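Immunomodulatory active chitinase (Trichuris suis, PDB 6G9C) probably hydrolyses chitin as a family 18 glycoside hydrolase, and has immunomodulatory properties in inflammatory lung disease. Local coordinates at residues 309-312 with 313-317; 386-389 with 390-393; 324-328 with 329-333; 38-41 with 42-45. One frame throughout, in Å; residues are numbered along the deposited sequence.

Interaction 1 (309-312 with 313-317); sequences ISYY and EVCQK
Ser310 and Glu313 trade bonds at the start of helix 311-319, a worked example of a capping box where a strand gives way to a helix. Ser310 is the N-cap: its OG accepts from Glu313 N at 3.1 Å, while Glu313 OE1 accepts a hydrogen bond from Ser310 N at 2.9 Å, nearly straight at 170°. That N-H arrives on the anti side of OE1, 28° out of the carboxylate plane. With CG turned beside its own backbone N (chi1 -83°) and the chain extended beyond it, Glu313 runs back along the first turn, and its CG lies 3.3 Å from Ser310 OG. The packing is close here: Ser310 OG sits 3.2 Å above the plane of the Tyr312 ring, over its centre, and Ile309 CG1 lies 3.4 Å from Glu313 OE1, the two side chains running antiparallel past one another. On another side of the helix, Cys315 SG lies over a face of Tyr311, 4.0 Å from the ring centroid; this sulfur is also joined to Cys380 in a disulfide, and Tyr311 OH bonds to His383. The looser side is that of Gln316 and Lys317, both partly exposed. Lys317 lays only its CD and CE against Ile309 CD1, at 3.8 Å, before its NZ reaches Gln337. Glu313 OE1 is shared with Thr300 OG1, and OE2 receives the N-H groups of Tyr302 and Leu303. A buried carboxylate held by so many donors is probably ionised, and the helix N-terminus and those N-H groups would help to offset its charge.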
loop_
_atom_site.group_PDB
_atom_site.type_symbol
_atom_site.label_atom_id
_atom_site.label_comp_id
_atom_site.label_asym_id
_atom_site.label_seq_id
_atom_site.Cartn_x
_atom_site.Cartn_y
_atom_site.Cartn_z
ATOM N N ILE A 309 -27.706 19.693 -6.790
ATOM C CA ILE A 309 -27.798 19.675 -5.330
ATOM C C ILE A 309 -27.259 18.331 -4.872
ATOM O O ILE A 309 -27.377 17.330 -5.584
ATOM C CB ILE A 309 -29.249 19.898 -4.835
ATOM C CG1 ILE A 309 -29.306 20.074 -3.301
ATOM C CG2 ILE A 309 -30.153 18.721 -5.242
ATOM C CD1 ILE A 309 -30.647 20.679 -2.786
ATOM N N SER A 310 -26.651 18.306 -3.688
ATOM C CA SER A 310 -26.207 17.044 -3.111
ATOM C C SER A 310 -27.284 16.467 -2.193
ATOM O O SER A 310 -28.157 17.179 -1.701
ATOM C CB SER A 310 -24.920 17.236 -2.314
ATOM O OG SER A 310 -25.207 17.970 -1.123
ATOM N N TYR A 311 -27.198 15.157 -1.946
ATOM C CA TYR A 311 -28.141 14.545 -1.018
ATOM C C TYR A 311 -28.086 15.214 0.354
ATOM O O TYR A 311 -29.128 15.473 0.975
ATOM C CB TYR A 311 -27.884 13.040 -0.889
ATOM C CG TYR A 311 -28.771 12.428 0.159
ATOM C CD1 TYR A 311 -30.143 12.361 -0.022
ATOM C CD2 TYR A 311 -28.252 11.958 1.359
ATOM C CE1 TYR A 311 -30.982 11.834 0.972
ATOM C CE2 TYR A 311 -29.073 11.431 2.332
ATOM C CZ TYR A 311 -30.436 11.362 2.130
ATOM O OH TYR A 311 -31.267 10.833 3.104
ATOM N N TYR A 312 -26.887 15.511 0.857
ATOM C CA TYR A 312 -26.857 16.114 2.187
ATOM C C TYR A 312 -27.437 17.529 2.175
ATOM O O TYR A 312 -27.972 17.989 3.191
ATOM C CB TYR A 312 -25.433 16.077 2.764
ATOM C CG TYR A 312 -24.359 16.875 2.046
ATOM C CD1 TYR A 312 -24.213 18.249 2.264
ATOM C CD2 TYR A 312 -23.445 16.246 1.191
ATOM C CE1 TYR A 312 -23.204 18.977 1.631
ATOM C CE2 TYR A 312 -22.438 16.969 0.558
ATOM C CZ TYR A 312 -22.321 18.329 0.780
ATOM O OH TYR A 312 -21.318 19.051 0.147
ATOM N N GLU A 313 -27.365 18.224 1.038
ATOM C CA GLU A 313 -28.008 19.530 0.928
ATOM C C GLU A 313 -29.525 19.392 0.877
ATOM O O GLU A 313 -30.249 20.247 1.401
ATOM C CB GLU A 313 -27.498 20.262 -0.314
ATOM C CG GLU A 313 -26.179 20.987 -0.130
ATOM C CD GLU A 313 -25.618 21.462 -1.460
ATOM O OE1 GLU A 313 -26.071 20.943 -2.502
ATOM O OE2 GLU A 313 -24.740 22.349 -1.466
ATOM N N VAL A 314 -30.024 18.333 0.233
ATOM C CA VAL A 314 -31.453 18.029 0.312
ATOM C C VAL A 314 -31.863 17.821 1.764
ATOM O O VAL A 314 -32.905 18.316 2.211
ATOM C CB VAL A 314 -31.801 16.797 -0.547
ATOM C CG1 VAL A 314 -33.229 16.305 -0.215
ATOM C CG2 VAL A 314 -31.629 17.113 -2.052
ATOM N N CYS A 315 -31.048 17.090 2.529
ATOM C CA CYS A 315 -31.364 16.896 3.940
ATOM C C CYS A 315 -31.484 18.229 4.665
ATOM O O CYS A 315 -32.401 18.424 5.477
ATOM C CB CYS A 315 -30.290 16.025 4.588
ATOM S SG CYS A 315 -30.533 14.269 4.298
ATOM N N GLN A 316 -30.556 19.152 4.392
ATOM C CA GLN A 316 -30.613 20.484 4.990
ATOM C C GLN A 316 -31.918 21.188 4.635
ATOM O O GLN A 316 -32.524 21.852 5.482
ATOM C CB GLN A 316 -29.400 21.302 4.534
ATOM C CG GLN A 316 -29.158 22.617 5.270
ATOM C CD GLN A 316 -27.721 23.120 5.109
ATOM O OE1 GLN A 316 -26.927 23.089 6.051
ATOM N NE2 GLN A 316 -27.388 23.586 3.908
ATOM N N LYS A 317 -32.383 21.041 3.391
ATOM C CA LYS A 317 -33.636 21.695 3.008
ATOM C C LYS A 317 -34.856 20.998 3.601
ATOM O O LYS A 317 -35.835 21.665 3.961
ATOM C CB LYS A 317 -33.742 21.768 1.481
ATOM C CG LYS A 317 -32.742 22.728 0.849
ATOM C CD LYS A 317 -32.960 22.829 -0.653
ATOM C CE LYS A 317 -32.054 23.885 -1.267
ATOM N NZ LYS A 317 -32.202 25.196 -0.563
#

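Interaction 2 (386-389 with 390-393)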
loop_
_atom_site.group_PDB
_atom_site.type_symbol
_atom_site.label_atom_id
_atom_site.label_comp_id
_atom_site.label_asym_id
_atom_site.label_seq_id
_atom_site.Cartn_x
_atom_site.Cartn_y
_atom_site.Cartn_z
ATOM N N LYS A 386 -26.203 8.111 10.969
ATOM C CA LYS A 386 -25.500 7.128 10.165
ATOM C C LYS A 386 -24.669 7.836 9.104
ATOM O O LYS A 386 -25.146 8.761 8.436
ATOM C CB LYS A 386 -26.496 6.170 9.508
ATOM C CG LYS A 386 -25.868 4.988 8.774
ATOM C CD LYS A 386 -26.938 4.127 8.118
ATOM C CE LYS A 386 -26.361 2.862 7.503
ATOM N NZ LYS A 386 -27.435 2.038 6.866
ATOM N N LYS A 387 -23.413 7.419 8.974
ATOM C CA LYS A 387 -22.582 7.887 7.873
ATOM C C LYS A 387 -22.939 7.129 6.606
ATOM O O LYS A 387 -23.225 5.927 6.644
ATOM C CB LYS A 387 -21.094 7.706 8.190
ATOM C CG LYS A 387 -20.615 8.551 9.370
ATOM C CD LYS A 387 -19.275 8.069 9.904
ATOM C CE LYS A 387 -19.043 8.580 11.316
ATOM N NZ LYS A 387 -19.874 7.856 12.326
ATOM N N TYR A 388 -22.909 7.840 5.483
ATOM C CA TYR A 388 -23.181 7.266 4.169
ATOM C C TYR A 388 -24.525 6.538 4.150
ATOM O O TYR A 388 -24.573 5.326 3.871
ATOM C CB TYR A 388 -22.062 6.323 3.753
ATOM C CG TYR A 388 -20.720 6.970 3.539
ATOM C CD1 TYR A 388 -20.426 7.597 2.330
ATOM C CD2 TYR A 388 -19.728 6.924 4.538
ATOM C CE1 TYR A 388 -19.204 8.172 2.109
ATOM C CE2 TYR A 388 -18.487 7.507 4.328
ATOM C CZ TYR A 388 -18.235 8.119 3.097
ATOM O OH TYR A 388 -17.012 8.702 2.850
ATOM N N PRO A 389 -25.632 7.213 4.483
ATOM C CA PRO A 389 -26.931 6.518 4.457
ATOM C C PRO A 389 -27.277 5.970 3.078
ATOM O O PRO A 389 -27.940 4.929 2.975
ATOM C CB PRO A 389 -27.922 7.606 4.902
ATOM C CG PRO A 389 -27.247 8.896 4.526
ATOM C CD PRO A 389 -25.780 8.652 4.755
ATOM N N LEU A 390 -26.838 6.641 2.016
ATOM C CA LEU A 390 -27.111 6.155 0.666
ATOM C C LEU A 390 -26.129 5.061 0.251
ATOM O O LEU A 390 -26.537 3.961 -0.139
ATOM C CB LEU A 390 -27.051 7.310 -0.342
ATOM C CG LEU A 390 -27.992 8.490 -0.108
ATOM C CD1 LEU A 390 -28.063 9.370 -1.344
ATOM C CD2 LEU A 390 -29.360 7.988 0.274
ATOM N N ILE A 391 -24.829 5.345 0.330
ATOM C CA ILE A 391 -23.849 4.445 -0.275
ATOM C C ILE A 391 -23.731 3.134 0.505
ATOM O O ILE A 391 -23.474 2.078 -0.089
ATOM C CB ILE A 391 -22.506 5.188 -0.429
ATOM C CG1 ILE A 391 -22.705 6.391 -1.353
ATOM C CG2 ILE A 391 -21.429 4.283 -1.031
ATOM C CD1 ILE A 391 -21.514 7.294 -1.445
ATOM N N SER A 392 -23.965 3.158 1.831
ATOM C CA SER A 392 -23.961 1.931 2.629
ATOM C C SER A 392 -24.905 0.867 2.091
ATOM O O SER A 392 -24.707 -0.320 2.382
ATOM C CB SER A 392 -24.376 2.206 4.090
ATOM O OG SER A 392 -23.523 3.150 4.697
ATOM N N LEU A 393 -25.944 1.269 1.349
ATOM C CA LEU A 393 -26.940 0.311 0.876
ATOM C C LEU A 393 -26.353 -0.706 -0.092
ATOM O O LEU A 393 -26.918 -1.791 -0.247
ATOM C CB LEU A 393 -28.104 1.052 0.209
ATOM C CG LEU A 393 -28.966 1.857 1.202
ATOM C CD1 LEU A 393 -29.955 2.753 0.475
ATOM C CD2 LEU A 393 -29.684 0.932 2.151
#
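The hydroxyl and the backbone N-H of Ser392 both close on Tyr388 O, OG at 2.6 Å and N at 3.0 Å. They come from opposite faces of the carbonyl plane, OG tilted 33° from it, so one oxygen is held on two sides. The serine can do this because OG is turned beside its own backbone N (chi1 -58°), which puts hydroxyl and N-H within reach of the same acceptor. The tyrosine that supplies the carbonyl has a left-handed backbone, with positive phi and psi, and here the chain bends sharply on its way into helix 392-398. Its ring meets Ile391 at the edge, near the ring plane, Tyr388 CD1 to Ile391 CD1 at 3.9 Å; Tyr388 OH goes on to His56 O and Tyr52 OH. Lys386 is fully extended and passes Ser392 with its CE 4.0 Å from OG on the way to a salt bridge with Glu396. Leu393 CG lies 3.7 Å from Pro389 O. Asp373 receives the N-H groups of Leu390 and Ile391 through its two carboxylate oxygens. Around this turn, Leu390 and Leu393 pack on helix 347-360, Pro389 and Leu390 lie against Tyr311 of helix 311-319, and Leu390 and Ile391 touch Thr274 of strand 268-281.

Interaction 3 (324-328 with 329-333); sequences RVWDD and ESKTP
Asp327 OD2 is gripped twice by Ser330, by OG at 2.6 Å and by the backbone N at 3.0 Å. The hydroxyl uses the anti lone pair of OD2, whereas the N-H comes from above, 42° out of the carboxylate plane. With chi1 at 69° the hydroxyl of Ser330 lies close to its own N-H, and both reach OD2. These paired bonds help to hold the carboxylate's rotation across the turn that links strands 323-327 and 332-337. The hairpin carries a G1 beta bulge: two residues, Lys331 (phi 60°) and Thr332, stand across from the single Asp327. Asp327 N bonds to Thr332 O at 2.9 Å and Thr332 N returns to Asp327 O at 3.3 Å; Lys331 N adds a weak bond to that same oxygen. On the face that bears Trp326 and Pro333, a second carboxylate oxygen is shared. Asp328 OD1 accepts from Trp326 NE1 at 2.8 Å, in the indole plane and through its anti lone pair, and forms a salt bridge with Lys331 NZ at 3.0 Å, which comes from above the carboxylate plane. Lys331 bends at chi2 to get there, laying its CD 3.8 Å from Trp326 CZ2. Asp327 OD1 has its own salt bridge with Arg239, and Glu329 OE2 one with Lys240. Arg239, Lys331 and Lys240 would probably offset the charges of Asp327, Asp328 and Glu329 respectively, favouring ionised forms.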
loop_
_atom_site.group_PDB
_atom_site.type_symbol
_atom_site.label_atom_id
_atom_site.label_comp_id
_atom_site.label_asym_id
_atom_site.label_seq_id
_atom_site.Cartn_x
_atom_site.Cartn_y
_atom_site.Cartn_z
ATOM N N ARG A 324 -41.200 16.932 0.416
ATOM C CA ARG A 324 -40.786 15.761 -0.339
ATOM C C ARG A 324 -42.016 15.083 -0.930
ATOM O O ARG A 324 -43.038 14.935 -0.253
ATOM C CB ARG A 324 -40.026 14.795 0.575
ATOM C CG ARG A 324 -39.712 13.439 -0.032
ATOM C CD ARG A 324 -38.976 12.576 0.972
ATOM N NE ARG A 324 -38.532 11.298 0.428
ATOM C CZ ARG A 324 -39.304 10.216 0.361
ATOM N NH1 ARG A 324 -40.565 10.274 0.784
ATOM N NH2 ARG A 324 -38.818 9.079 -0.126
ATOM N N VAL A 325 -41.921 14.687 -2.196
ATOM C CA VAL A 325 -42.950 13.900 -2.862
ATOM C C VAL A 325 -42.315 12.619 -3.383
ATOM O O VAL A 325 -41.254 12.660 -4.015
ATOM C CB VAL A 325 -43.621 14.671 -4.014
ATOM C CG1 VAL A 325 -44.652 13.776 -4.707
ATOM C CG2 VAL A 325 -44.265 15.954 -3.509
ATOM N N TRP A 326 -42.962 11.487 -3.123
ATOM C CA TRP A 326 -42.509 10.199 -3.637
ATOM C C TRP A 326 -43.240 9.909 -4.945
ATOM O O TRP A 326 -44.476 9.908 -4.978
ATOM C CB TRP A 326 -42.773 9.085 -2.618
ATOM C CG TRP A 326 -42.423 7.696 -3.108
ATOM C CD1 TRP A 326 -43.292 6.683 -3.419
ATOM C CD2 TRP A 326 -41.110 7.171 -3.316
ATOM N NE1 TRP A 326 -42.591 5.567 -3.826
ATOM C CE2 TRP A 326 -41.253 5.843 -3.766
ATOM C CE3 TRP A 326 -39.822 7.703 -3.180
ATOM C CZ2 TRP A 326 -40.155 5.039 -4.080
ATOM C CZ3 TRP A 326 -38.735 6.903 -3.488
ATOM C CH2 TRP A 326 -38.910 5.582 -3.930
ATOM N N ASP A 327 -42.491 9.673 -6.019
ATOM C CA ASP A 327 -43.077 9.273 -7.300
ATOM C C ASP A 327 -42.941 7.761 -7.425
ATOM O O ASP A 327 -41.876 7.257 -7.773
ATOM C CB ASP A 327 -42.395 9.974 -8.470
ATOM C CG ASP A 327 -43.057 9.645 -9.794
ATOM O OD1 ASP A 327 -44.227 10.053 -9.974
ATOM O OD2 ASP A 327 -42.419 8.971 -10.638
ATOM N N ASP A 328 -44.027 7.030 -7.152
ATOM C CA ASP A 328 -43.899 5.578 -7.085
ATOM C C ASP A 328 -43.655 4.964 -8.460
ATOM O O ASP A 328 -43.054 3.888 -8.553
ATOM C CB ASP A 328 -45.134 4.956 -6.420
ATOM C CG ASP A 328 -44.854 3.555 -5.865
ATOM O OD1 ASP A 328 -43.946 3.403 -5.011
ATOM O OD2 ASP A 328 -45.532 2.597 -6.299
ATOM N N GLU A 329 -44.087 5.633 -9.533
ATOM C CA GLU A 329 -43.888 5.089 -10.873
ATOM C C GLU A 329 -42.405 4.975 -11.203
ATOM O O GLU A 329 -41.931 3.923 -11.647
ATOM C CB GLU A 329 -44.594 5.965 -11.905
ATOM C CG GLU A 329 -45.679 5.253 -12.674
ATOM C CD GLU A 329 -46.261 6.111 -13.774
ATOM O OE1 GLU A 329 -46.380 7.334 -13.566
ATOM O OE2 GLU A 329 -46.587 5.564 -14.845
ATOM N N SER A 330 -41.661 6.054 -11.002
ATOM C CA SER A 330 -40.229 6.059 -11.248
ATOM C C SER A 330 -39.418 5.551 -10.063
ATOM O O SER A 330 -38.213 5.328 -10.215
ATOM C CB SER A 330 -39.767 7.472 -11.598
ATOM O OG SER A 330 -39.869 8.322 -10.461
ATOM N N LYS A 331 -40.048 5.379 -8.893
ATOM C CA LYS A 331 -39.357 5.006 -7.653
ATOM C C LYS A 331 -38.299 6.044 -7.258
ATOM O O LYS A 331 -37.204 5.703 -6.808
ATOM C CB LYS A 331 -38.738 3.607 -7.755
ATOM C CG LYS A 331 -39.761 2.475 -7.890
ATOM C CD LYS A 331 -40.584 2.311 -6.621
ATOM C CE LYS A 331 -41.678 1.254 -6.769
ATOM N NZ LYS A 331 -42.326 0.967 -5.446
ATOM N N THR A 332 -38.618 7.326 -7.427
ATOM C CA THR A 332 -37.698 8.391 -7.043
ATOM C C THR A 332 -38.469 9.486 -6.317
ATOM O O THR A 332 -39.682 9.635 -6.517
ATOM C CB THR A 332 -36.968 9.022 -8.244
ATOM O OG1 THR A 332 -37.916 9.690 -9.091
ATOM C CG2 THR A 332 -36.182 7.964 -9.054
ATOM N N PRO A 333 -37.789 10.261 -5.467
ATOM C CA PRO A 333 -38.432 11.412 -4.831
ATOM C C PRO A 333 -38.115 12.709 -5.547
ATOM O O PRO A 333 -37.132 12.794 -6.292
ATOM C CB PRO A 333 -37.820 11.406 -3.431
ATOM C CG PRO A 333 -36.415 10.972 -3.713
ATOM C CD PRO A 333 -36.505 9.943 -4.816
#

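Interaction 4 (38-41 with 42-45); sequences YFTN and WAQY
Thr40 and Trp42 meet across a type I beta turn, Thr40 to Ala43, that leaves strand 34-40 of the TIM barrel typical of family 18 glycoside hydrolases. Trp42 can be followed outward. Its CB lies 3.6 Å from Asn41 C, and a chi1 of 60° sets CG over the backbone, flanked by N and C, folding the indole back over the end of the strand. Farther out, CE3 meets Asn41 OD1 at 3.4 Å, near the ring plane, with the amide and indole planes 66° apart. The outer six-membered ring, reaching to CZ2 and CH2, then slides under Thr40: Thr40 CB stands 3.5 Å from the centroid of that Trp42 ring, only 6° off the normal, a CH-pi contact, and Thr40 CG2 touches CZ2 and CH2 as well. Thr40 OG1 bonds to Asp371, and the indole also touches Trp368 and Phe69. A bound 1,2-ethanediol, probably from the crystallisation liquor, lies about 4 Å from the Trp42 side chain, which is partly exposed. The turn itself is closed by a weak bond from Ala43 N to Thr40 O at 3.3 Å. A water donates to Thr40 O and accepts from Gln44 N, linking the two across the turn. Gln44 CG lies over the centre of the Tyr45 ring, and its NE2 ends in a nearly straight bond to Asn41 O, 2.9 Å long, with the oxygen in the plane of the glutamine amide.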
loop_
_atom_site.group_PDB
_atom_site.type_symbol
_atom_site.label_atom_id
_atom_site.label_comp_id
_atom_site.label_asym_id
_atom_site.label_seq_id
_atom_site.Cartn_x
_atom_site.Cartn_y
_atom_site.Cartn_z
ATOM N N TYR A 38 -17.126 6.605 -7.029
ATOM C CA TYR A 38 -16.248 7.643 -7.561
ATOM C C TYR A 38 -15.839 8.633 -6.470
ATOM O O TYR A 38 -16.689 9.207 -5.776
ATOM C CB TYR A 38 -16.912 8.396 -8.705
ATOM C CG TYR A 38 -16.817 7.659 -10.027
ATOM C CD1 TYR A 38 -17.691 6.620 -10.320
ATOM C CD2 TYR A 38 -15.826 7.971 -10.953
ATOM C CE1 TYR A 38 -17.592 5.920 -11.534
ATOM C CE2 TYR A 38 -15.732 7.285 -12.173
ATOM C CZ TYR A 38 -16.615 6.251 -12.440
ATOM O OH TYR A 38 -16.552 5.533 -13.629
ATOM N N PHE A 39 -14.528 8.802 -6.318
ATOM C CA PHE A 39 -13.915 9.912 -5.601
ATOM C C PHE A 39 -13.655 11.045 -6.591
ATOM O O PHE A 39 -13.291 10.787 -7.745
ATOM C CB PHE A 39 -12.602 9.429 -4.967
ATOM C CG PHE A 39 -11.809 10.509 -4.283
ATOM C CD1 PHE A 39 -10.898 11.282 -4.990
ATOM C CD2 PHE A 39 -11.968 10.735 -2.924
ATOM C CE1 PHE A 39 -10.170 12.270 -4.357
ATOM C CE2 PHE A 39 -11.244 11.726 -2.283
ATOM C CZ PHE A 39 -10.353 12.492 -2.993
ATOM N N THR A 40 -13.833 12.300 -6.152
ATOM C CA THR A 40 -13.591 13.451 -7.020
ATOM C C THR A 40 -12.564 14.388 -6.391
ATOM O O THR A 40 -12.692 14.764 -5.218
ATOM C CB THR A 40 -14.879 14.234 -7.352
ATOM O OG1 THR A 40 -15.388 14.875 -6.171
ATOM C CG2 THR A 40 -15.950 13.310 -7.942
ATOM N N ASN A 41 -11.567 14.798 -7.184
ATOM C CA ASN A 41 -10.462 15.573 -6.626
ATOM C C ASN A 41 -10.760 17.080 -6.538
ATOM O O ASN A 41 -9.851 17.860 -6.214
ATOM C CB ASN A 41 -9.154 15.303 -7.410
ATOM C CG ASN A 41 -9.246 15.650 -8.883
ATOM O OD1 ASN A 41 -10.246 16.185 -9.343
ATOM N ND2 ASN A 41 -8.177 15.348 -9.638
ATOM N N TRP A 42 -12.008 17.510 -6.768
ATOM C CA TRP A 42 -12.398 18.883 -6.476
ATOM C C TRP A 42 -13.308 19.001 -5.252
ATOM O O TRP A 42 -13.623 20.125 -4.837
ATOM C CB TRP A 42 -13.082 19.529 -7.692
ATOM C CG TRP A 42 -14.333 18.834 -8.149
ATOM C CD1 TRP A 42 -15.623 19.147 -7.800
ATOM C CD2 TRP A 42 -14.422 17.734 -9.074
ATOM N NE1 TRP A 42 -16.505 18.292 -8.437
ATOM C CE2 TRP A 42 -15.791 17.413 -9.215
ATOM C CE3 TRP A 42 -13.475 16.980 -9.781
ATOM C CZ2 TRP A 42 -16.237 16.368 -10.044
ATOM C CZ3 TRP A 42 -13.917 15.945 -10.609
ATOM C CH2 TRP A 42 -15.282 15.651 -10.733
ATOM N N ALA A 43 -13.730 17.879 -4.654
ATOM C CA ALA A 43 -14.555 17.945 -3.444
ATOM C C ALA A 43 -13.784 18.495 -2.251
ATOM O O ALA A 43 -14.407 18.948 -1.274
ATOM C CB ALA A 43 -15.124 16.558 -3.130
ATOM N N GLN A 44 -12.448 18.495 -2.322
ATOM C CA GLN A 44 -11.611 19.119 -1.313
ATOM C C GLN A 44 -11.819 20.616 -1.223
ATOM O O GLN A 44 -11.336 21.231 -0.268
ATOM C CB GLN A 44 -10.131 18.870 -1.613
ATOM C CG GLN A 44 -9.728 19.368 -3.009
ATOM C CD GLN A 44 -8.230 19.401 -3.236
ATOM O OE1 GLN A 44 -7.465 19.851 -2.382
ATOM N NE2 GLN A 44 -7.803 18.951 -4.409
ATOM N N TYR A 45 -12.484 21.228 -2.199
ATOM C CA TYR A 45 -12.666 22.671 -2.176
ATOM C C TYR A 45 -14.008 23.096 -1.594
ATOM O O TYR A 45 -14.240 24.298 -1.430
ATOM C CB TYR A 45 -12.498 23.245 -3.591
ATOM C CG TYR A 45 -11.128 22.952 -4.182
ATOM C CD1 TYR A 45 -9.973 23.391 -3.550
ATOM C CD2 TYR A 45 -10.994 22.220 -5.359
ATOM C CE1 TYR A 45 -8.712 23.119 -4.074
ATOM C CE2 TYR A 45 -9.731 21.944 -5.900
ATOM C CZ TYR A 45 -8.603 22.402 -5.251
ATOM O OH TYR A 45 -7.363 22.138 -5.770
HETATM O O HOH W 1 -11.036 16.238 -3.476
#

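In the fold
In chain order the four contacts run 4, 1, 3, 2, one closing before the next opens. Interactions 1 and 2 are the pair that touch: their centres are about 14 Å apart, and Tyr311 CG meets Leu390 CD1 at 3.5 Å, which packs helix 311-319 against the turn that enters helix 392-398. Interaction 3 follows interaction 1 closely along the chain, with centres about 17 Å apart, on the hairpin of strands 323-327 and 332-337, probably part of the insertion common in this family. Interaction 4, on the barrel strand 34-40, is about 29 Å from interaction 3 between centres. The principle illustrated is that short local motifs accompany changes of direction at barrel strand, hairpin and helix starts.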